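Side-chain contacts in taurocyamine kinase (Schistosoma mansoni, PDB 4WOD), which reversibly transfers a phosphate group between ATP and taurocyamine, as a duplicated member of the ATP:guanido phosphotransferase (phosphagen kinase) family: residues K25-T28 with D29-K33; G44-A47 with Q48-T52; R63-D66 with L67-E71; N323-R326 with L327-E331. The protein carries 4 engineered substitutions. One frame throughout, in Å; residues are numbered along the deposited sequence.

Interaction 1. Residues K25-T28 with D29-K33; sequences KYLT and DDIVK
T28 and I31 meet where one short helix has ended and the next begins. The hydroxyl oxygen T28 OG1 accepts from I31 N at 3.2 Å, and the N-H points at it within about 22° of straight. It reaches that amide because chi1 of 69° sets OG1 between the backbone N and the carbonyl carbon, on the side of the coming turn. The carbonyl of the same residue takes the first regular helical bond, V32 N to T28 O at 2.9 Å, so T28 receives two amides of the first turn, one on its side chain and one on its backbone. I31 also packs on its cap: CG1 lies 3.5 Å from T28 OG1 and 3.6 Å from Y26 O.

L27, the residue before the cap, makes the apolar part of the contact. Its CD1 branch touches I31 CG2 at 3.8 Å and V32 CG2 at 4.0 Å, the leucine running at a slant to both. L27 is the centre of an inverse gamma turn, closed by a weak bond from T28 N to Y26 O, and this tight bend brings T28 to the head of the new helix.

Further out, D29 OD1 forms a salt bridge with R14 and also accepts from Q10 NE2 of helix 6-14, and the hydroxyl of Y26 bonds D83 on helix 74-84. The whole is a threonine N-cap at a sharp joint between helices 22-26 and 29-35 of the small, helical N-terminal domain of a phosphagen kinase.

Interaction 2. Residues G44-A47 with Q48-T52; sequences GTLA and QCVNT
The side-chain amide of Q48 meets the backbone of T45 at the start of helix 46-55. Its OE1 accepts from T45 N at 3.0 Å with an N-H...O angle of 159°; the donor stands above the carbonyl plane, 40° out of it, and G44 CA lies 3.2 Å from the same oxygen. At the other corner of the amide, NE2 donates to the carbonyl of M1, so both polar ends of this buried group are occupied, which should hold the amide in one rotation. The chain is extended beyond CG, and it crosses the T45 side chain at about a right angle, with CG 3.4 Å from T45 OG1.

The return bond runs from Q48 N to T45 OG1 at 3.3 Å. It depends on chi1 of T45, 64°, which turns the hydroxyl over the first turn. Side chain to backbone in both directions, T45 and Q48 make a capping box at the N-terminus of helix 46-55, with glutamine supplying the carbonyl oxygen. Helical backbone bonds take over at once, from C49 N to T45 O and from V50 N to L46 O.

On another side of the helix the packing is apolar. L46 CD1 lies 4.2 Å from both C49 CB and V50 CG1, and L46 and V50 both press on L6 of helix 6-14 and F76 of helix 74-84. N51 ND2 bonds the carbonyl of D194, while V50 CG2 sits 3.3 Å from L46 O.

Interaction 3. Residues R63-D66 with L67-E71; sequences RSCD and LNAYE. With ARG (arginine), chain B.
D66 OD1 accepts from N68 N at 2.8 Å, using the lone pair that faces away from the other carboxylate oxygen, and so forms an Asx turn that overlaps the type I beta turn D66-A69 leading into helix 69-72. The beta turn itself is closed by A69 N to D66 O, 3.0 Å and 160° at the hydrogen, with the donor well above the carbonyl plane. OD2 of D66 is held separately by the hydroxyl of T40, so both carboxylate oxygens have a partner, which should restrain the carboxylate's rotation.

At the start of the segment R63 belongs to the pocket that holds the bound arginine. Its guanidinium grips one carboxylate oxygen of this ligand, with NH1 2.9 Å from OXT of the ligand and NH2 making a weak second bond to the same atom. The ligand's CD lies over one face of the guanidinium. The bend at chi2, -68°, turns the R63 chain before it runs on to the ligand. E222 and the backbone amides of L60 and L61 also hydrogen-bond the arginine.

Between turn and pocket the contacts are packing. A69 CB sits 3.8 Å from C65 SG and 3.9 Å from S64 CB. The Y70 ring runs back alongside S64, whose OG approaches it obliquely. Both hydroxyls have their partners in the neighbouring loop: S64 OG bonds the carbonyl of F267 and Y70 OH that of T266, just before the predicted active-site residue C268. The two oxygens, S64 OG and Y70 OH, are 3.6 Å apart.

Interaction 4. Residues N323-R326 with L327-E331; sequences NKRR and LGLTE
The loop joining strand 318-323 to the long helix 331-355 of the catalytic domain is where R325 and L329 meet, at the protein surface. L329 points its side chain back at the preceding bend: CD2 touches R325 CB at 4.0 Å and R325 CD at 4.1 Å, and the two side chains cross at about a right angle. The other branch, CD1, rests 3.9 Å from R326 O. R325 is extended from CG to NE, which carries its guanidinium past the leucine to a water; NH1 donates to that water, and the water in turn donates to L327 O at 2.6 Å, bridging the two halves of the loop. K324 CE lies over one face of the same guanidinium, offset toward its rim.

Inside the bend, R326 folds back on N323. Its NH1 donates to N323 O at 2.8 Å, with the oxygen close to the guanidinium plane but the donor 40° above the carbonyl plane. N323 ND2 donates to R325 O, also 2.8 Å, and bonds L276 O as well. R325 O takes a weak second bond from R326 NH1, so these bonds link the strand end to the loop, and A278 N in turn holds N323 OD1.

G328 adopts a positive phi of 94°, a backbone conformation that glycine readily takes. T330 then N-caps helix 331-355 through D333 N. It is a strand-loop-helix connection, with R326 lying beside R277 and R305 of the predicted ATP site.

Interactions 1, 2 and 3 follow one another along the N-terminal domain and are joined in sequence by packing and a backbone bond. Interaction 1 meets interaction 2 through I31 CG2 and L46 CD2, 4.0 Å apart, so apolar side chains of the two N-capped helices pack together. Interaction 2 meets interaction 3 at the backbone, with C49 O 2.9 Å from R63 N, a probable hydrogen bond to the very residue whose side chain binds the arginine. Interaction 4 belongs to the catalytic domain, its nearest atoms about 9 Å from interaction 3. Interaction 3 contacts the ligand directly, while in interaction 4 the R326 side chain lies about 9 Å from it.

Interaction 1. Residues K25-T28 with D29-K33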
loop_
_atom_site.group_PDB
_atom_site.type_symbol
_atom_site.label_atom_id
_atom_site.label_comp_id
_atom_site.label_asym_id
_atom_site.label_seq_id
_atom_site.Cartn_x
_atom_site.Cartn_y
_atom_site.Cartn_z
ATOM N N LYS A 25 13.735 17.130 1.098
ATOM C CA LYS A 25 12.888 17.664 0.040
ATOM C C LYS A 25 12.827 19.179 0.071
ATOM O O LYS A 25 12.901 19.824 -0.967
ATOM C CB LYS A 25 11.488 17.067 0.154
ATOM C CG LYS A 25 10.543 17.434 -0.963
ATOM C CD LYS A 25 9.350 16.490 -0.946
ATOM C CE LYS A 25 8.219 16.969 -1.827
ATOM N NZ LYS A 25 7.047 16.053 -1.662
ATOM N N TYR A 26 12.738 19.759 1.263
ATOM C CA TYR A 26 12.494 21.188 1.354
ATOM C C TYR A 26 13.693 22.014 1.820
ATOM O O TYR A 26 13.637 23.250 1.784
ATOM C CB TYR A 26 11.282 21.436 2.257
ATOM C CG TYR A 26 10.009 20.887 1.642
ATOM C CD1 TYR A 26 9.476 21.446 0.471
ATOM C CD2 TYR A 26 9.348 19.802 2.213
ATOM C CE1 TYR A 26 8.325 20.932 -0.105
ATOM C CE2 TYR A 26 8.198 19.290 1.653
ATOM C CZ TYR A 26 7.686 19.860 0.489
ATOM O OH TYR A 26 6.541 19.344 -0.067
ATOM N N LEU A 27 14.789 21.362 2.215
ATOM C CA LEU A 27 15.978 22.120 2.618
ATOM C C LEU A 27 16.781 22.523 1.369
ATOM O O LEU A 27 17.866 21.989 1.091
ATOM C CB LEU A 27 16.843 21.322 3.599
ATOM C CG LEU A 27 18.009 22.059 4.268
ATOM C CD1 LEU A 27 17.499 23.301 4.989
ATOM C CD2 LEU A 27 18.750 21.151 5.230
ATOM N N THR A 28 16.225 23.467 0.621
ATOM C CA THR A 28 16.791 23.868 -0.668
ATOM C C THR A 28 17.935 24.850 -0.493
ATOM O O THR A 28 18.135 25.407 0.594
ATOM C CB THR A 28 15.731 24.502 -1.571
ATOM O OG1 THR A 28 15.339 25.780 -1.035
ATOM C CG2 THR A 28 14.508 23.581 -1.676
ATOM N N ASP A 29 18.683 25.063 -1.573
ATOM C CA ASP A 29 19.717 26.090 -1.594
ATOM C C ASP A 29 19.156 27.446 -1.138
ATOM O O ASP A 29 19.780 28.138 -0.333
ATOM C CB ASP A 29 20.344 26.217 -2.997
ATOM C CG ASP A 29 21.230 25.022 -3.363
ATOM O OD1 ASP A 29 21.476 24.160 -2.489
ATOM O OD2 ASP A 29 21.697 24.948 -4.519
ATOM N N ASP A 30 17.978 27.819 -1.627
ATOM C CA ASP A 30 17.430 29.129 -1.282
ATOM C C ASP A 30 17.101 29.201 0.205
ATOM O O ASP A 30 17.296 30.237 0.849
ATOM C CB ASP A 30 16.178 29.438 -2.109
ATOM C CG ASP A 30 16.498 29.703 -3.571
ATOM O OD1 ASP A 30 17.699 29.862 -3.896
ATOM O OD2 ASP A 30 15.552 29.760 -4.384
ATOM N N ILE A 31 16.589 28.096 0.736
ATOM C CA ILE A 31 16.231 28.027 2.150
ATOM C C ILE A 31 17.479 28.161 3.028
ATOM O O ILE A 31 17.487 28.895 4.012
ATOM C CB ILE A 31 15.490 26.705 2.478
ATOM C CG1 ILE A 31 14.025 26.773 2.010
ATOM C CG2 ILE A 31 15.586 26.386 3.981
ATOM C CD1 ILE A 31 13.141 27.793 2.785
ATOM N N VAL A 32 18.538 27.453 2.660
ATOM C CA VAL A 32 19.809 27.549 3.382
ATOM C C VAL A 32 20.354 28.971 3.347
ATOM O O VAL A 32 20.801 29.507 4.365
ATOM C CB VAL A 32 20.857 26.582 2.803
ATOM C CG1 VAL A 32 22.260 26.871 3.366
ATOM C CG2 VAL A 32 20.459 25.150 3.082
ATOM N N LYS A 33 20.306 29.585 2.170
ATOM C CA LYS A 33 20.806 30.947 1.992
ATOM C C LYS A 33 20.029 31.937 2.848
ATOM O O LYS A 33 20.597 32.846 3.448
ATOM C CB LYS A 33 20.717 31.347 0.525
ATOM C CG LYS A 33 21.475 32.607 0.182
ATOM C CD LYS A 33 21.886 32.560 -1.284
ATOM C CE LYS A 33 22.593 31.238 -1.584
ATOM N NZ LYS A 33 22.636 30.906 -3.040
#

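Interaction 2. Residues G44-A47 with Q48-T52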
loop_
_atom_site.group_PDB
_atom_site.type_symbol
_atom_site.label_atom_id
_atom_site.label_comp_id
_atom_site.label_asym_id
_atom_site.label_seq_id
_atom_site.Cartn_x
_atom_site.Cartn_y
_atom_site.Cartn_z
ATOM N N GLY A 44 17.937 29.473 18.931
ATOM C CA GLY A 44 18.110 28.252 18.158
ATOM C C GLY A 44 18.303 28.506 16.668
ATOM O O GLY A 44 17.911 29.554 16.158
ATOM N N THR A 45 18.917 27.538 15.979
ATOM C CA THR A 45 19.172 27.619 14.543
ATOM C C THR A 45 18.503 26.489 13.773
ATOM O O THR A 45 18.180 25.444 14.356
ATOM C CB THR A 45 20.673 27.550 14.240
ATOM O OG1 THR A 45 21.174 26.273 14.646
ATOM C CG2 THR A 45 21.390 28.609 14.993
ATOM N N LEU A 46 18.317 26.691 12.463
ATOM C CA LEU A 46 17.760 25.660 11.592
ATOM C C LEU A 46 18.667 24.429 11.520
ATOM O O LEU A 46 18.178 23.301 11.412
ATOM C CB LEU A 46 17.518 26.224 10.188
ATOM C CG LEU A 46 16.853 25.387 9.087
ATOM C CD1 LEU A 46 15.480 24.770 9.486
ATOM C CD2 LEU A 46 16.700 26.233 7.829
ATOM N N ALA A 47 19.984 24.645 11.560
ATOM C CA ALA A 47 20.930 23.521 11.675
ATOM C C ALA A 47 20.560 22.609 12.856
ATOM O O ALA A 47 20.566 21.382 12.728
ATOM C CB ALA A 47 22.369 24.027 11.835
ATOM N N GLN A 48 20.218 23.206 13.998
ATOM C CA GLN A 48 19.841 22.393 15.147
ATOM C C GLN A 48 18.574 21.602 14.871
ATOM O O GLN A 48 18.453 20.455 15.337
ATOM C CB GLN A 48 19.656 23.259 16.395
ATOM C CG GLN A 48 20.945 23.780 16.958
ATOM C CD GLN A 48 20.695 24.748 18.083
ATOM O OE1 GLN A 48 19.719 25.501 18.058
ATOM N NE2 GLN A 48 21.559 24.725 19.084
ATOM N N CYS A 49 17.641 22.205 14.119
ATOM C CA CYS A 49 16.397 21.516 13.738
ATOM C C CYS A 49 16.605 20.298 12.827
ATOM O O CYS A 49 15.917 19.296 12.978
ATOM C CB CYS A 49 15.432 22.469 13.023
ATOM S SG CYS A 49 14.871 23.915 13.943
ATOM N N VAL A 50 17.525 20.406 11.870
ATOM C CA VAL A 50 17.695 19.378 10.834
ATOM C C VAL A 50 18.854 18.421 11.087
ATOM O O VAL A 50 19.059 17.454 10.338
ATOM C CB VAL A 50 17.908 20.019 9.428
ATOM C CG1 VAL A 50 16.678 20.822 9.010
ATOM C CG2 VAL A 50 19.169 20.893 9.410
ATOM N N ASN A 51 19.609 18.696 12.138
ATOM C CA ASN A 51 20.784 17.916 12.486
ATOM C C ASN A 51 20.520 16.412 12.514
ATOM O O ASN A 51 21.272 15.636 11.934
ATOM C CB ASN A 51 21.317 18.369 13.840
ATOM C CG ASN A 51 22.672 17.777 14.149
ATOM O OD1 ASN A 51 23.669 18.135 13.525
ATOM N ND2 ASN A 51 22.715 16.868 15.100
ATOM N N THR A 52 19.432 16.001 13.160
ATOM C CA THR A 52 19.158 14.568 13.292
ATOM C C THR A 52 18.925 13.910 11.918
ATOM O O THR A 52 19.196 12.716 11.737
ATOM C CB THR A 52 17.939 14.307 14.226
ATOM O OG1 THR A 52 17.986 12.966 14.738
ATOM C CG2 THR A 52 16.616 14.539 13.477
#

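Interaction 3. Residues R63-D66 with L67-E71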
loop_
_atom_site.group_PDB
_atom_site.type_symbol
_atom_site.label_atom_id
_atom_site.label_comp_id
_atom_site.label_asym_id
_atom_site.label_seq_id
_atom_site.Cartn_x
_atom_site.Cartn_y
_atom_site.Cartn_z
ATOM N N ARG A 63 13.232 18.248 13.480
ATOM C CA ARG A 63 12.622 18.545 14.768
ATOM C C ARG A 63 12.681 20.051 14.941
ATOM O O ARG A 63 12.899 20.771 13.973
ATOM C CB ARG A 63 13.318 17.777 15.905
ATOM C CG ARG A 63 13.276 16.229 15.722
ATOM C CD ARG A 63 11.833 15.645 15.864
ATOM N NE ARG A 63 11.767 14.173 15.830
ATOM C CZ ARG A 63 11.714 13.436 14.727
ATOM N NH1 ARG A 63 11.736 14.006 13.523
ATOM N NH2 ARG A 63 11.641 12.108 14.819
ATOM N N SER A 64 12.477 20.546 16.151
ATOM C CA SER A 64 12.521 21.988 16.345
ATOM C C SER A 64 13.425 22.332 17.511
ATOM O O SER A 64 13.321 21.737 18.580
ATOM C CB SER A 64 11.111 22.558 16.554
ATOM O OG SER A 64 10.373 21.785 17.478
ATOM N N CYS A 65 14.317 23.287 17.273
ATOM C CA CYS A 65 15.239 23.773 18.289
ATOM C C CYS A 65 14.510 24.377 19.491
ATOM O O CYS A 65 14.991 24.308 20.622
ATOM C CB CYS A 65 16.190 24.800 17.667
ATOM S SG CYS A 65 15.417 26.230 16.830
ATOM N N ASP A 66 13.355 24.980 19.231
ATOM C CA ASP A 66 12.481 25.513 20.276
ATOM C C ASP A 66 11.155 25.852 19.606
ATOM O O ASP A 66 11.034 25.732 18.390
ATOM C CB ASP A 66 13.081 26.755 20.948
ATOM C CG ASP A 66 13.395 27.865 19.954
ATOM O OD1 ASP A 66 12.458 28.523 19.456
ATOM O OD2 ASP A 66 14.592 28.094 19.686
ATOM N N LEU A 67 10.194 26.337 20.385
ATOM C CA LEU A 67 8.828 26.518 19.886
ATOM C C LEU A 67 8.717 27.618 18.830
ATOM O O LEU A 67 7.769 27.630 18.053
ATOM C CB LEU A 67 7.872 26.803 21.054
ATOM C CG LEU A 67 8.137 28.074 21.876
ATOM C CD1 LEU A 67 7.326 29.247 21.350
ATOM C CD2 LEU A 67 7.818 27.859 23.349
ATOM N N ASN A 68 9.689 28.522 18.799
ATOM C CA ASN A 68 9.690 29.609 17.840
ATOM C C ASN A 68 10.270 29.223 16.498
ATOM O O ASN A 68 10.332 30.072 15.585
ATOM C CB ASN A 68 10.482 30.801 18.368
ATOM C CG ASN A 68 9.885 31.386 19.607
ATOM O OD1 ASN A 68 10.446 31.249 20.699
ATOM N ND2 ASN A 68 8.740 32.049 19.463
ATOM N N ALA A 69 10.747 27.981 16.391
ATOM C CA ALA A 69 11.358 27.535 15.148
ATOM C C ALA A 69 10.335 27.579 14.022
ATOM O O ALA A 69 10.670 27.898 12.884
ATOM C CB ALA A 69 11.930 26.147 15.281
ATOM N N TYR A 70 9.084 27.245 14.335
ATOM C CA TYR A 70 8.074 27.153 13.301
ATOM C C TYR A 70 7.829 28.521 12.670
ATOM O O TYR A 70 7.671 28.620 11.456
ATOM C CB TYR A 70 6.779 26.548 13.861
ATOM C CG TYR A 70 6.969 25.102 14.295
ATOM C CD1 TYR A 70 7.055 24.092 13.350
ATOM C CD2 TYR A 70 7.089 24.756 15.633
ATOM C CE1 TYR A 70 7.241 22.788 13.710
ATOM C CE2 TYR A 70 7.273 23.435 16.012
ATOM C CZ TYR A 70 7.345 22.456 15.048
ATOM O OH TYR A 70 7.528 21.137 15.395
ATOM N N GLU A 71 7.837 29.572 13.482
ATOM C CA GLU A 71 7.707 30.926 12.962
ATOM C C GLU A 71 8.999 31.441 12.308
ATOM O O GLU A 71 8.959 31.993 11.200
ATOM C CB GLU A 71 7.278 31.876 14.071
ATOM C CG GLU A 71 7.174 33.333 13.643
ATOM C CD GLU A 71 6.263 33.553 12.430
ATOM O OE1 GLU A 71 6.551 34.488 11.652
ATOM O OE2 GLU A 71 5.268 32.808 12.256
HETATM N N ARG B . 7.450 10.983 11.300
HETATM C CA ARG B . 8.583 11.221 12.151
HETATM C C ARG B . 9.964 11.019 11.557
HETATM O O ARG B . 10.232 9.968 10.925
HETATM C CB ARG B . 8.442 10.484 13.432
HETATM C CG ARG B . 7.578 11.208 14.407
HETATM C CD ARG B . 8.469 11.638 15.515
HETATM N NE ARG B . 7.714 12.335 16.513
HETATM C CZ ARG B . 7.799 12.070 17.786
HETATM N NH1 ARG B . 7.091 12.742 18.642
HETATM N NH2 ARG B . 8.582 11.107 18.188
HETATM O OXT ARG B . 10.666 12.016 11.783
#

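Interaction 4. Residues N323-R326 with L327-E331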
loop_
_atom_site.group_PDB
_atom_site.type_symbol
_atom_site.label_atom_id
_atom_site.label_comp_id
_atom_site.label_asym_id
_atom_site.label_seq_id
_atom_site.Cartn_x
_atom_site.Cartn_y
_atom_site.Cartn_z
ATOM N N ASN A 323 -6.230 7.184 15.469
ATOM C CA ASN A 323 -6.602 8.244 14.548
ATOM C C ASN A 323 -5.406 8.652 13.700
ATOM O O ASN A 323 -4.312 8.839 14.224
ATOM C CB ASN A 323 -7.150 9.474 15.302
ATOM C CG ASN A 323 -6.240 9.939 16.445
ATOM O OD1 ASN A 323 -6.078 9.246 17.456
ATOM N ND2 ASN A 323 -5.678 11.150 16.303
ATOM N N LYS A 324 -5.598 8.776 12.389
ATOM C CA LYS A 324 -4.480 9.198 11.545
ATOM C C LYS A 324 -4.278 10.712 11.588
ATOM O O LYS A 324 -3.219 11.205 11.226
ATOM C CB LYS A 324 -4.685 8.743 10.097
ATOM C CG LYS A 324 -5.801 9.488 9.348
ATOM C CD LYS A 324 -5.975 8.973 7.916
ATOM C CE LYS A 324 -7.042 9.780 7.159
ATOM N NZ LYS A 324 -7.340 9.196 5.811
ATOM N N ARG A 325 -5.284 11.457 12.038
ATOM C CA ARG A 325 -5.193 12.911 11.958
ATOM C C ARG A 325 -4.788 13.549 13.270
ATOM O O ARG A 325 -5.159 13.075 14.335
ATOM C CB ARG A 325 -6.521 13.515 11.482
ATOM C CG ARG A 325 -6.793 13.290 10.021
ATOM C CD ARG A 325 -8.066 14.017 9.586
ATOM N NE ARG A 325 -8.636 13.483 8.350
ATOM C CZ ARG A 325 -8.112 13.680 7.143
ATOM N NH1 ARG A 325 -6.985 14.382 7.016
ATOM N NH2 ARG A 325 -8.703 13.170 6.066
ATOM N N ARG A 326 -4.014 14.627 13.183
ATOM C CA ARG A 326 -3.646 15.416 14.363
ATOM C C ARG A 326 -3.987 16.894 14.178
ATOM O O ARG A 326 -4.362 17.589 15.124
ATOM C CB ARG A 326 -2.141 15.311 14.656
ATOM C CG ARG A 326 -1.585 13.913 14.811
ATOM C CD ARG A 326 -1.759 13.368 16.221
ATOM N NE ARG A 326 -1.110 12.065 16.337
ATOM C CZ ARG A 326 -1.579 10.940 15.807
ATOM N NH1 ARG A 326 -2.733 10.933 15.122
ATOM N NH2 ARG A 326 -0.887 9.816 15.952
ATOM N N LEU A 327 -3.799 17.373 12.955
ATOM C CA LEU A 327 -3.861 18.795 12.674
ATOM C C LEU A 327 -5.074 19.147 11.821
ATOM O O LEU A 327 -5.393 18.446 10.860
ATOM C CB LEU A 327 -2.573 19.243 11.979
ATOM C CG LEU A 327 -2.427 20.720 11.620
ATOM C CD1 LEU A 327 -2.201 21.553 12.870
ATOM C CD2 LEU A 327 -1.288 20.917 10.642
ATOM N N GLY A 328 -5.758 20.228 12.180
ATOM C CA GLY A 328 -6.882 20.699 11.388
ATOM C C GLY A 328 -8.247 20.208 11.822
ATOM O O GLY A 328 -9.210 20.330 11.072
ATOM N N LEU A 329 -8.321 19.641 13.023
ATOM C CA LEU A 329 -9.590 19.216 13.623
ATOM C C LEU A 329 -9.488 19.367 15.131
ATOM O O LEU A 329 -8.398 19.568 15.663
ATOM C CB LEU A 329 -9.972 17.757 13.273
ATOM C CG LEU A 329 -8.976 16.592 13.257
ATOM C CD1 LEU A 329 -8.081 16.497 14.480
ATOM C CD2 LEU A 329 -9.719 15.270 13.117
ATOM N N THR A 330 -10.618 19.281 15.826
ATOM C CA THR A 330 -10.589 19.325 17.284
ATOM C C THR A 330 -10.248 17.967 17.892
ATOM O O THR A 330 -10.239 16.933 17.205
ATOM C CB THR A 330 -11.932 19.772 17.875
ATOM O OG1 THR A 330 -12.907 18.769 17.588
ATOM C CG2 THR A 330 -12.359 21.091 17.296
ATOM N N GLU A 331 -10.004 17.976 19.198
ATOM C CA GLU A 331 -9.737 16.757 19.943
ATOM C C GLU A 331 -10.935 15.813 19.841
ATOM O O GLU A 331 -10.775 14.604 19.650
ATOM C CB GLU A 331 -9.423 17.082 21.413
ATOM C CG GLU A 331 -8.099 17.823 21.630
ATOM C CD GLU A 331 -8.188 19.348 21.466
ATOM O OE1 GLU A 331 -9.189 19.887 20.901
ATOM O OE2 GLU A 331 -7.232 20.012 21.915
HETATM O O HOH W 1 -6.263 16.647 9.151
#